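Local coordinates for Uly1 (Catenovulum maritimum, PDB 7DRQ), which probably cleaves the algal polysaccharide ulvan by a lyase reaction, as a calcium-binding member of polysaccharide lyase family 24, at residues Ala296-Pro301 and Thr305-Tyr310; Lys244-Leu249 and Ile273-Gln278; Phe215-Gln220 and Gly264-Ala269. One frame throughout, in Å; residues are numbered along the deposited sequence.

Contact 1. Residues Ala296-Pro301 and Thr305-Tyr310; sequences AYSDDP and TQWKNY
The indole of Trp307 carries Ser298 CB over one face, while the phenol ring of Tyr297 has Lys308 CB over one of its own. The two rings lie on opposite faces of a beta hairpin in which strand 290-298 turns back into strand 307-308, in one antiparallel sheet of the beta-propeller. Ser298 CB stands 3.7 Å from the centroid of the five-membered ring of Trp307, 17° off the normal, a well-centred CH-pi contact. At the indole edge, Ala296 O lies near the plane, 3.5 Å from Trp307 CZ3, and Trp307 NE1 is hydrogen-bonded to Gly303 O in the turn. The Tyr297 contact is less centred: Lys308 CB sits toward the rim, 3.9 Å from Tyr297 CZ, while Tyr310 CA and, in plane, Asp299 OD1 occupy the edge. A chi1 of 66° tucks the Tyr297 ring over its own backbone, where its face meets Lys308 CB, and a water joins its OH to Tyr310 O.

The register puts Tyr297 and Lys308 on one face and Ser298 and Trp307 on the other. Tyr297 and Lys308 are a hydrogen-bonded pair, Tyr297 N reaching Lys308 O at 2.9 Å, and Ser298 and Trp307 form the adjoining non-hydrogen-bonded pair. Lys308 NZ makes a salt bridge with Asp299 OD2, though the modelled separation is doubtfully short; Asp299 OD1 has a second partner in Lys272.

Toward the turn, polar side chains take over. Ser298 OG accepts from Asp300 N in an ST turn and donates to Thr305 O at 2.7 Å, with a C=O...O angle of 176°. Asp300 OD2 is gripped twice by one residue: Thr305 N meets it on the anti side at 3.0 Å, and Thr305 OG1 comes from above the carboxylate plane at 2.9 Å.

Contact 2. Residues Lys244-Leu249 and Ile273-Gln278; sequences KSFNVL and IRIGFQ
This is a buried, wholly apolar contact between neighbouring sheets of the beta-propeller, made by Phe246 against Ile275 and Phe277. Phe246 follows directly on strand 239-245, an outermost strand of its sheet, and its partners lie on strand 272-280 of the next. The backbones stay well apart, 9.0 Å between Phe246 CA and Ile275 CA at their nearest, so side chains alone bridge the gap and no hydrogen bond crosses it. With CG anti to the backbone N (chi1 168°), the Phe246 ring is carried out to the facing strand.

Ile275 presents two branches to this ring. Its CG2 lies 4.0 Å from the Phe246 centroid, 28° off the normal, a CH-pi contact over the face, and CD1 sits above the same ring, displaced to the rim, 3.9 Å from Phe246 CD2. Trp307 meets Phe246 edge-to-face, and Met266 packs on Ile275, which extends the apolar layer beyond the two segments.

Phe277, two residues on from Ile275 and on the same face of the strand, meets Phe246 obliquely: the planes stand at 71° and the centroids 5.8 Å apart. The nearest atoms of that aromatic pair are Phe246 CE2 and Phe277 CE1, at 3.7 Å.

Contact 3. Residues Phe215-Gln220 and Gly264-Ala269; sequences FLHMRQ and GKMKYA
The imidazole of His217 packs tightly against selenomethionine Met266, whereas two residues further along the strand Arg219 reaches Gly264 partly through water. Strands 214-220 and 261-269 belong to different sheets of the beta-propeller. Their segments run antiparallel at 173° with axes 7.9 Å apart, too far for backbone pairing, and side chains bridge the interval.

On the packed side, Met266 CB lies over the centre of the His217 ring, 3.7 Å from its centroid and 10° off the normal, which is a close CH-pi contact. The selenium is more oblique, 4.6 Å from the same centroid, and touches His217 CB at 3.7 Å. The two side chains run side by side in opposite senses, so that Met266 lies along the imidazole face. At the ring edge, in plane, Lys265 CG comes within 3.5 Å of His217 NE2. His217 ND1 is hydrogen-bonded to Thr205 O of the adjacent strand 201-208, which limits the rotation of the ring.

The other side is looser and more exposed. Arg219, extended from CG to NE, donates from NH2 to Gly264 O at 3.1 Å, but the bond is bent to 146° and tilted from both the carbonyl and the guanidinium planes. Water 2, at the guanidinium edge, accepts from Arg219 NE at 2.7 Å and donates to Gly264 O, making a second route between the same groups.

Because both polar routes end on a main-chain carbonyl, Arg219 grips the strand itself; a carbonyl dipole would probably favour the positive guanidinium without neutralising it, so the link is polar and not a salt bridge.

Strand 272-280 relates all three contacts: it carries one side of contact 2 and lies in the sheet between strand 261-269 of contact 3 and strand 290-298 of contact 1. Contact 1 works within that sheet, so it shows backbone pairing and, at its more exposed turn, salt-bridge and carboxylate chemistry. Contacts 2 and 3 instead join the sheet to the neighbouring one, which runs from strand 201-208 to strand 239-245, and depend on side chains. Contact 2 is fully buried and apolar, while contact 3 grades from a buried histidine-selenomethionine pair to a hydrated arginine. Trp307 of contact 1 also touches Ile275, consistent with a shared apolar layer.

Contact 1. Residues Ala296-Pro301 and Thr305-Tyr310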
loop_
_atom_site.group_PDB
_atom_site.type_symbol
_atom_site.label_atom_id
_atom_site.label_comp_id
_atom_site.label_asym_id
_atom_site.label_seq_id
_atom_site.Cartn_x
_atom_site.Cartn_y
_atom_site.Cartn_z
ATOM N N ALA A 296 -12.247 -11.983 4.136
ATOM C CA ALA A 296 -12.609 -13.135 3.325
ATOM C C ALA A 296 -11.336 -13.715 2.731
ATOM O O ALA A 296 -10.321 -13.025 2.617
ATOM C CB ALA A 296 -13.603 -12.764 2.216
ATOM N N TYR A 297 -11.399 -14.986 2.332
ATOM C CA TYR A 297 -10.240 -15.619 1.720
ATOM C C TYR A 297 -10.710 -16.512 0.583
ATOM O O TYR A 297 -11.864 -16.947 0.547
ATOM C CB TYR A 297 -9.416 -16.424 2.742
ATOM C CG TYR A 297 -10.149 -17.623 3.306
ATOM C CD1 TYR A 297 -10.085 -18.863 2.678
ATOM C CD2 TYR A 297 -10.905 -17.510 4.462
ATOM C CE1 TYR A 297 -10.755 -19.955 3.185
ATOM C CE2 TYR A 297 -11.590 -18.605 4.976
ATOM C CZ TYR A 297 -11.506 -19.819 4.336
ATOM O OH TYR A 297 -12.180 -20.906 4.846
ATOM N N SER A 298 -9.804 -16.776 -0.349
ATOM C CA SER A 298 -10.098 -17.607 -1.508
ATOM C C SER A 298 -9.340 -18.924 -1.404
ATOM O O SER A 298 -8.144 -18.936 -1.090
ATOM C CB SER A 298 -9.721 -16.889 -2.804
ATOM O OG SER A 298 -9.819 -17.791 -3.903
ATOM N N ASP A 299 -10.034 -20.029 -1.660
ATOM C CA ASP A 299 -9.398 -21.335 -1.737
ATOM C C ASP A 299 -8.903 -21.644 -3.145
ATOM O O ASP A 299 -8.342 -22.714 -3.373
ATOM C CB ASP A 299 -10.369 -22.421 -1.240
ATOM C CG ASP A 299 -10.418 -22.492 0.287
ATOM O OD1 ASP A 299 -9.403 -22.129 0.910
ATOM O OD2 ASP A 299 -11.453 -22.896 0.872
ATOM N N ASP A 300 -9.073 -20.708 -4.070
ATOM C CA ASP A 300 -8.617 -20.832 -5.446
ATOM C C ASP A 300 -7.216 -20.241 -5.553
ATOM O O ASP A 300 -7.018 -19.074 -5.170
ATOM C CB ASP A 300 -9.605 -20.090 -6.352
ATOM C CG ASP A 300 -9.250 -20.114 -7.830
ATOM O OD1 ASP A 300 -8.181 -20.606 -8.250
ATOM O OD2 ASP A 300 -10.088 -19.599 -8.599
ATOM N N PRO A 301 -6.219 -20.991 -6.036
ATOM C CA PRO A 301 -4.864 -20.415 -6.136
ATOM C C PRO A 301 -4.805 -19.182 -7.020
ATOM O O PRO A 301 -3.923 -18.336 -6.826
ATOM C CB PRO A 301 -4.011 -21.556 -6.713
ATOM C CG PRO A 301 -4.917 -22.697 -6.966
ATOM C CD PRO A 301 -6.301 -22.390 -6.488
ATOM N N THR A 305 -12.193 -17.653 -7.678
ATOM C CA THR A 305 -13.394 -18.311 -7.180
ATOM C C THR A 305 -13.162 -18.786 -5.753
ATOM O O THR A 305 -12.110 -18.529 -5.158
ATOM C CB THR A 305 -13.782 -19.483 -8.086
ATOM O OG1 THR A 305 -12.773 -20.502 -8.001
ATOM C CG2 THR A 305 -13.892 -19.018 -9.536
ATOM N N GLN A 306 -14.161 -19.480 -5.197
ATOM C CA GLN A 306 -14.015 -20.158 -3.903
ATOM C C GLN A 306 -13.740 -19.178 -2.765
ATOM O O GLN A 306 -12.940 -19.456 -1.869
ATOM C CB GLN A 306 -12.906 -21.209 -3.962
ATOM C CG GLN A 306 -13.137 -22.317 -4.981
ATOM C CD GLN A 306 -12.005 -23.317 -4.963
ATOM O OE1 GLN A 306 -11.708 -23.912 -3.922
ATOM N NE2 GLN A 306 -11.343 -23.488 -6.101
ATOM N N TRP A 307 -14.387 -18.021 -2.811
ATOM C CA TRP A 307 -14.235 -17.031 -1.752
ATOM C C TRP A 307 -15.143 -17.363 -0.578
ATOM O O TRP A 307 -16.314 -17.725 -0.756
ATOM C CB TRP A 307 -14.550 -15.634 -2.280
ATOM C CG TRP A 307 -13.387 -15.024 -2.995
ATOM C CD1 TRP A 307 -13.111 -15.101 -4.326
ATOM C CD2 TRP A 307 -12.331 -14.246 -2.406
ATOM N NE1 TRP A 307 -11.952 -14.414 -4.613
ATOM C CE2 TRP A 307 -11.449 -13.885 -3.448
ATOM C CE3 TRP A 307 -12.048 -13.824 -1.101
ATOM C CZ2 TRP A 307 -10.305 -13.117 -3.229
ATOM C CZ3 TRP A 307 -10.900 -13.048 -0.881
ATOM C CH2 TRP A 307 -10.045 -12.713 -1.937
ATOM N N LYS A 308 -14.596 -17.221 0.632
ATOM C CA LYS A 308 -15.261 -17.648 1.851
ATOM C C LYS A 308 -15.051 -16.616 2.954
ATOM O O LYS A 308 -14.081 -15.861 2.942
ATOM C CB LYS A 308 -14.737 -19.009 2.317
ATOM C CG LYS A 308 -14.617 -20.018 1.174
ATOM C CD LYS A 308 -14.835 -21.427 1.629
ATOM C CE LYS A 308 -15.015 -22.360 0.433
ATOM N NZ LYS A 308 -13.833 -23.225 0.231
ATOM N N ASN A 309 -15.966 -16.599 3.919
ATOM C CA ASN A 309 -15.768 -15.763 5.093
ATOM C C ASN A 309 -14.987 -16.553 6.144
ATOM O O ASN A 309 -14.562 -17.686 5.910
ATOM C CB ASN A 309 -17.103 -15.225 5.619
ATOM C CG ASN A 309 -18.044 -16.318 6.116
ATOM O OD1 ASN A 309 -17.629 -17.432 6.431
ATOM N ND2 ASN A 309 -19.333 -15.982 6.201
ATOM N N TYR A 310 -14.776 -15.952 7.321
ATOM C CA TYR A 310 -13.872 -16.587 8.274
ATOM C C TYR A 310 -14.420 -17.908 8.784
ATOM O O TYR A 310 -13.636 -18.769 9.198
ATOM C CB TYR A 310 -13.560 -15.651 9.451
ATOM C CG TYR A 310 -14.585 -15.665 10.571
ATOM C CD1 TYR A 310 -15.727 -14.873 10.512
ATOM C CD2 TYR A 310 -14.392 -16.456 11.699
ATOM C CE1 TYR A 310 -16.666 -14.884 11.542
ATOM C CE2 TYR A 310 -15.310 -16.468 12.728
ATOM C CZ TYR A 310 -16.441 -15.687 12.651
ATOM O OH TYR A 310 -17.334 -15.715 13.695
HETATM O O HOH W 1 -12.750 -20.945 7.474
#

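Contact 2. Residues Lys244-Leu249 and Ile273-Gln278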
loop_
_atom_site.group_PDB
_atom_site.type_symbol
_atom_site.label_atom_id
_atom_site.label_comp_id
_atom_site.label_asym_id
_atom_site.label_seq_id
_atom_site.Cartn_x
_atom_site.Cartn_y
_atom_site.Cartn_z
ATOM N N LYS A 244 -10.443 -8.002 -12.060
ATOM C CA LYS A 244 -11.609 -8.703 -11.547
ATOM C C LYS A 244 -12.064 -8.028 -10.260
ATOM O O LYS A 244 -11.242 -7.694 -9.405
ATOM C CB LYS A 244 -11.273 -10.180 -11.293
ATOM C CG LYS A 244 -12.409 -10.992 -10.681
ATOM C CD LYS A 244 -12.100 -12.478 -10.674
ATOM C CE LYS A 244 -12.189 -13.058 -12.076
ATOM N NZ LYS A 244 -13.554 -12.884 -12.652
ATOM N N SER A 245 -13.372 -7.823 -10.112
ATOM C CA SER A 245 -13.901 -7.117 -8.952
ATOM C C SER A 245 -14.043 -8.044 -7.753
ATOM O O SER A 245 -14.722 -9.076 -7.829
ATOM C CB SER A 245 -15.273 -6.524 -9.286
ATOM O OG SER A 245 -15.160 -5.623 -10.358
ATOM N N PHE A 246 -13.428 -7.667 -6.631
ATOM C CA PHE A 246 -13.744 -8.354 -5.385
ATOM C C PHE A 246 -15.154 -8.009 -4.915
ATOM O O PHE A 246 -15.890 -8.884 -4.440
ATOM C CB PHE A 246 -12.745 -8.005 -4.279
ATOM C CG PHE A 246 -13.216 -8.466 -2.931
ATOM C CD1 PHE A 246 -13.115 -9.800 -2.583
ATOM C CD2 PHE A 246 -13.859 -7.597 -2.064
ATOM C CE1 PHE A 246 -13.604 -10.255 -1.376
ATOM C CE2 PHE A 246 -14.355 -8.050 -0.848
ATOM C CZ PHE A 246 -14.223 -9.379 -0.508
ATOM N N ASN A 247 -15.528 -6.735 -5.008
ATOM C CA ASN A 247 -16.865 -6.262 -4.682
ATOM C C ASN A 247 -17.357 -5.378 -5.821
ATOM O O ASN A 247 -16.577 -4.884 -6.642
ATOM C CB ASN A 247 -16.897 -5.514 -3.323
ATOM C CG ASN A 247 -16.123 -4.198 -3.342
ATOM O OD1 ASN A 247 -14.920 -4.171 -3.599
ATOM N ND2 ASN A 247 -16.818 -3.105 -3.064
ATOM N N VAL A 248 -18.678 -5.197 -5.888
ATOM C CA VAL A 248 -19.268 -4.469 -7.003
ATOM C C VAL A 248 -19.112 -2.964 -6.808
ATOM O O VAL A 248 -18.887 -2.458 -5.705
ATOM C CB VAL A 248 -20.751 -4.838 -7.176
ATOM C CG1 VAL A 248 -20.927 -6.350 -7.284
ATOM C CG2 VAL A 248 -21.568 -4.271 -6.004
ATOM N N LEU A 249 -19.255 -2.237 -7.909
ATOM C CA LEU A 249 -19.638 -0.838 -7.833
ATOM C C LEU A 249 -21.151 -0.743 -7.967
ATOM O O LEU A 249 -21.811 -1.658 -8.477
ATOM C CB LEU A 249 -18.955 -0.007 -8.918
ATOM C CG LEU A 249 -17.434 0.153 -8.814
ATOM C CD1 LEU A 249 -16.864 0.718 -10.094
ATOM C CD2 LEU A 249 -17.053 1.033 -7.619
ATOM N N ILE A 273 -4.791 -16.202 -1.289
ATOM C CA ILE A 273 -5.158 -14.816 -1.530
ATOM C C ILE A 273 -6.336 -14.471 -0.627
ATOM O O ILE A 273 -7.340 -15.186 -0.616
ATOM C CB ILE A 273 -5.509 -14.614 -3.010
ATOM C CG1 ILE A 273 -4.250 -14.756 -3.861
ATOM C CG2 ILE A 273 -6.152 -13.276 -3.230
ATOM C CD1 ILE A 273 -4.544 -14.942 -5.344
ATOM N N ARG A 274 -6.202 -13.403 0.167
ATOM C CA ARG A 274 -7.256 -13.006 1.102
ATOM C C ARG A 274 -7.382 -11.486 1.129
ATOM O O ARG A 274 -6.572 -10.759 0.553
ATOM C CB ARG A 274 -6.995 -13.533 2.528
ATOM C CG ARG A 274 -6.187 -14.822 2.611
ATOM C CD ARG A 274 -6.021 -15.329 4.051
ATOM N NE ARG A 274 -5.266 -16.583 4.066
ATOM C CZ ARG A 274 -5.707 -17.730 4.586
ATOM N NH1 ARG A 274 -6.899 -17.790 5.177
ATOM N NH2 ARG A 274 -4.944 -18.819 4.520
ATOM N N ILE A 275 -8.426 -10.999 1.803
ATOM C CA ILE A 275 -8.640 -9.564 1.954
ATOM C C ILE A 275 -9.193 -9.277 3.346
ATOM O O ILE A 275 -9.974 -10.060 3.897
ATOM C CB ILE A 275 -9.589 -9.028 0.857
ATOM C CG1 ILE A 275 -9.574 -7.493 0.813
ATOM C CG2 ILE A 275 -10.996 -9.592 1.062
ATOM C CD1 ILE A 275 -10.373 -6.900 -0.366
ATOM N N GLY A 276 -8.750 -8.174 3.927
ATOM C CA GLY A 276 -9.383 -7.626 5.116
ATOM C C GLY A 276 -9.699 -6.174 4.843
ATOM O O GLY A 276 -8.946 -5.488 4.153
ATOM N N PHE A 277 -10.842 -5.716 5.350
ATOM C CA PHE A 277 -11.220 -4.349 5.017
ATOM C C PHE A 277 -12.247 -3.824 6.007
ATOM O O PHE A 277 -12.843 -4.574 6.783
ATOM C CB PHE A 277 -11.761 -4.251 3.572
ATOM C CG PHE A 277 -13.026 -5.024 3.325
ATOM C CD1 PHE A 277 -12.972 -6.351 2.916
ATOM C CD2 PHE A 277 -14.275 -4.412 3.453
ATOM C CE1 PHE A 277 -14.135 -7.069 2.668
ATOM C CE2 PHE A 277 -15.455 -5.128 3.199
ATOM C CZ PHE A 277 -15.380 -6.453 2.801
ATOM N N GLN A 278 -12.415 -2.504 5.980
ATOM C CA GLN A 278 -13.537 -1.823 6.605
ATOM C C GLN A 278 -14.339 -1.110 5.523
ATOM O O GLN A 278 -13.880 -0.931 4.396
ATOM C CB GLN A 278 -13.050 -0.842 7.694
ATOM C CG GLN A 278 -12.136 -1.555 8.695
ATOM C CD GLN A 278 -11.803 -0.727 9.927
ATOM O OE1 GLN A 278 -10.911 0.127 9.900
ATOM N NE2 GLN A 278 -12.516 -0.983 11.018
#

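Contact 3. Residues Phe215-Gln220 and Gly264-Ala269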
loop_
_atom_site.group_PDB
_atom_site.type_symbol
_atom_site.label_atom_id
_atom_site.label_comp_id
_atom_site.label_asym_id
_atom_site.label_seq_id
_atom_site.Cartn_x
_atom_site.Cartn_y
_atom_site.Cartn_z
ATOM N N PHE A 215 0.461 -10.937 -8.621
ATOM C CA PHE A 215 -0.870 -10.345 -8.679
ATOM C C PHE A 215 -0.792 -8.866 -8.330
ATOM O O PHE A 215 0.168 -8.401 -7.709
ATOM C CB PHE A 215 -1.849 -11.013 -7.707
ATOM C CG PHE A 215 -1.986 -12.493 -7.887
ATOM C CD1 PHE A 215 -1.107 -13.368 -7.273
ATOM C CD2 PHE A 215 -3.035 -13.017 -8.642
ATOM C CE1 PHE A 215 -1.247 -14.745 -7.430
ATOM C CE2 PHE A 215 -3.185 -14.381 -8.788
ATOM C CZ PHE A 215 -2.292 -15.247 -8.191
ATOM N N LEU A 216 -1.843 -8.134 -8.692
ATOM C CA LEU A 216 -1.946 -6.725 -8.354
ATOM C C LEU A 216 -3.372 -6.429 -7.916
ATOM O O LEU A 216 -4.310 -6.981 -8.486
ATOM C CB LEU A 216 -1.586 -5.841 -9.542
ATOM C CG LEU A 216 -2.057 -4.401 -9.364
ATOM C CD1 LEU A 216 -1.074 -3.586 -8.451
ATOM C CD2 LEU A 216 -2.298 -3.731 -10.677
ATOM N N HIS A 217 -3.542 -5.595 -6.891
ATOM C CA HIS A 217 -4.870 -5.054 -6.622
ATOM C C HIS A 217 -4.815 -3.544 -6.450
ATOM O O HIS A 217 -3.797 -2.976 -6.055
ATOM C CB HIS A 217 -5.569 -5.730 -5.415
ATOM C CG HIS A 217 -5.050 -5.327 -4.063
ATOM N ND1 HIS A 217 -3.743 -5.520 -3.674
ATOM C CD2 HIS A 217 -5.693 -4.821 -2.984
ATOM C CE1 HIS A 217 -3.591 -5.112 -2.423
ATOM N NE2 HIS A 217 -4.762 -4.685 -1.982
HETATM N N MSE A 218 -5.930 -2.900 -6.800
HETATM C CA MSE A 218 -6.091 -1.459 -6.690
HETATM C C MSE A 218 -7.527 -1.176 -6.274
HETATM O O MSE A 218 -8.401 -2.044 -6.366
HETATM C CB MSE A 218 -5.756 -0.736 -8.006
HETATM C CG MSE A 218 -4.320 -0.965 -8.496
HETATM SE SE MSE A 218 -3.849 0.181 -10.009
HETATM C CE MSE A 218 -3.728 1.861 -9.051
ATOM N N ARG A 219 -7.765 0.042 -5.824
ATOM C CA ARG A 219 -9.111 0.494 -5.508
ATOM C C ARG A 219 -9.630 1.281 -6.695
ATOM O O ARG A 219 -8.899 2.077 -7.289
ATOM C CB ARG A 219 -9.126 1.361 -4.249
ATOM C CG ARG A 219 -8.789 0.602 -2.992
ATOM C CD ARG A 219 -8.933 1.472 -1.757
ATOM N NE ARG A 219 -8.127 0.949 -0.656
ATOM C CZ ARG A 219 -7.937 1.579 0.495
ATOM N NH1 ARG A 219 -8.500 2.765 0.708
ATOM N NH2 ARG A 219 -7.193 1.018 1.437
ATOM N N GLN A 220 -10.874 1.022 -7.071
ATOM C CA GLN A 220 -11.488 1.730 -8.180
ATOM C C GLN A 220 -12.714 2.478 -7.684
ATOM O O GLN A 220 -13.512 1.936 -6.916
ATOM C CB GLN A 220 -11.892 0.786 -9.305
ATOM C CG GLN A 220 -12.235 1.548 -10.591
ATOM C CD GLN A 220 -12.474 0.633 -11.776
ATOM O OE1 GLN A 220 -12.971 -0.479 -11.626
ATOM N NE2 GLN A 220 -12.119 1.104 -12.968
ATOM N N GLY A 264 -9.226 -1.296 2.661
ATOM C CA GLY A 264 -8.516 -2.467 3.128
ATOM C C GLY A 264 -7.454 -2.877 2.137
ATOM O O GLY A 264 -7.080 -2.113 1.243
ATOM N N LYS A 265 -6.976 -4.102 2.301
ATOM C CA LYS A 265 -5.866 -4.567 1.484
ATOM C C LYS A 265 -5.971 -6.070 1.302
ATOM O O LYS A 265 -6.302 -6.795 2.248
ATOM C CB LYS A 265 -4.525 -4.210 2.125
ATOM C CG LYS A 265 -3.338 -4.395 1.183
ATOM C CD LYS A 265 -2.107 -3.645 1.680
ATOM C CE LYS A 265 -2.421 -2.201 2.006
ATOM N NZ LYS A 265 -1.179 -1.500 2.446
HETATM N N MSE A 266 -5.712 -6.520 0.075
HETATM C CA MSE A 266 -5.553 -7.929 -0.216
HETATM C C MSE A 266 -4.105 -8.300 0.028
HETATM O O MSE A 266 -3.197 -7.491 -0.206
HETATM C CB MSE A 266 -5.929 -8.253 -1.669
HETATM C CG MSE A 266 -7.315 -7.835 -2.038
HETATM SE SE MSE A 266 -7.693 -8.384 -3.895
HETATM C CE MSE A 266 -6.807 -9.985 -3.948
ATOM N N LYS A 267 -3.893 -9.509 0.534
ATOM C CA LYS A 267 -2.554 -10.031 0.754
ATOM C C LYS A 267 -2.546 -11.510 0.434
ATOM O O LYS A 267 -3.583 -12.175 0.460
ATOM C CB LYS A 267 -2.083 -9.857 2.204
ATOM C CG LYS A 267 -2.100 -8.438 2.721
ATOM C CD LYS A 267 -1.654 -8.422 4.192
ATOM C CE LYS A 267 -1.906 -7.065 4.819
ATOM N NZ LYS A 267 -1.205 -6.930 6.150
ATOM N N TYR A 268 -1.355 -12.031 0.154
ATOM C CA TYR A 268 -1.151 -13.470 0.125
ATOM C C TYR A 268 -0.688 -13.878 1.515
ATOM O O TYR A 268 0.350 -13.397 1.992
ATOM C CB TYR A 268 -0.125 -13.858 -0.933
ATOM C CG TYR A 268 -0.017 -15.340 -1.171
ATOM C CD1 TYR A 268 -0.906 -15.996 -2.021
ATOM C CD2 TYR A 268 0.995 -16.081 -0.578
ATOM C CE1 TYR A 268 -0.796 -17.362 -2.255
ATOM C CE2 TYR A 268 1.113 -17.431 -0.804
ATOM C CZ TYR A 268 0.235 -18.069 -1.644
ATOM O OH TYR A 268 0.397 -19.420 -1.852
ATOM N N ALA A 269 -1.473 -14.716 2.179
ATOM C CA ALA A 269 -1.238 -15.034 3.584
ATOM C C ALA A 269 -1.592 -16.490 3.808
ATOM O O ALA A 269 -2.645 -16.946 3.341
ATOM C CB ALA A 269 -2.079 -14.144 4.507
HETATM O O HOH W 2 -6.962 -1.371 -1.332
#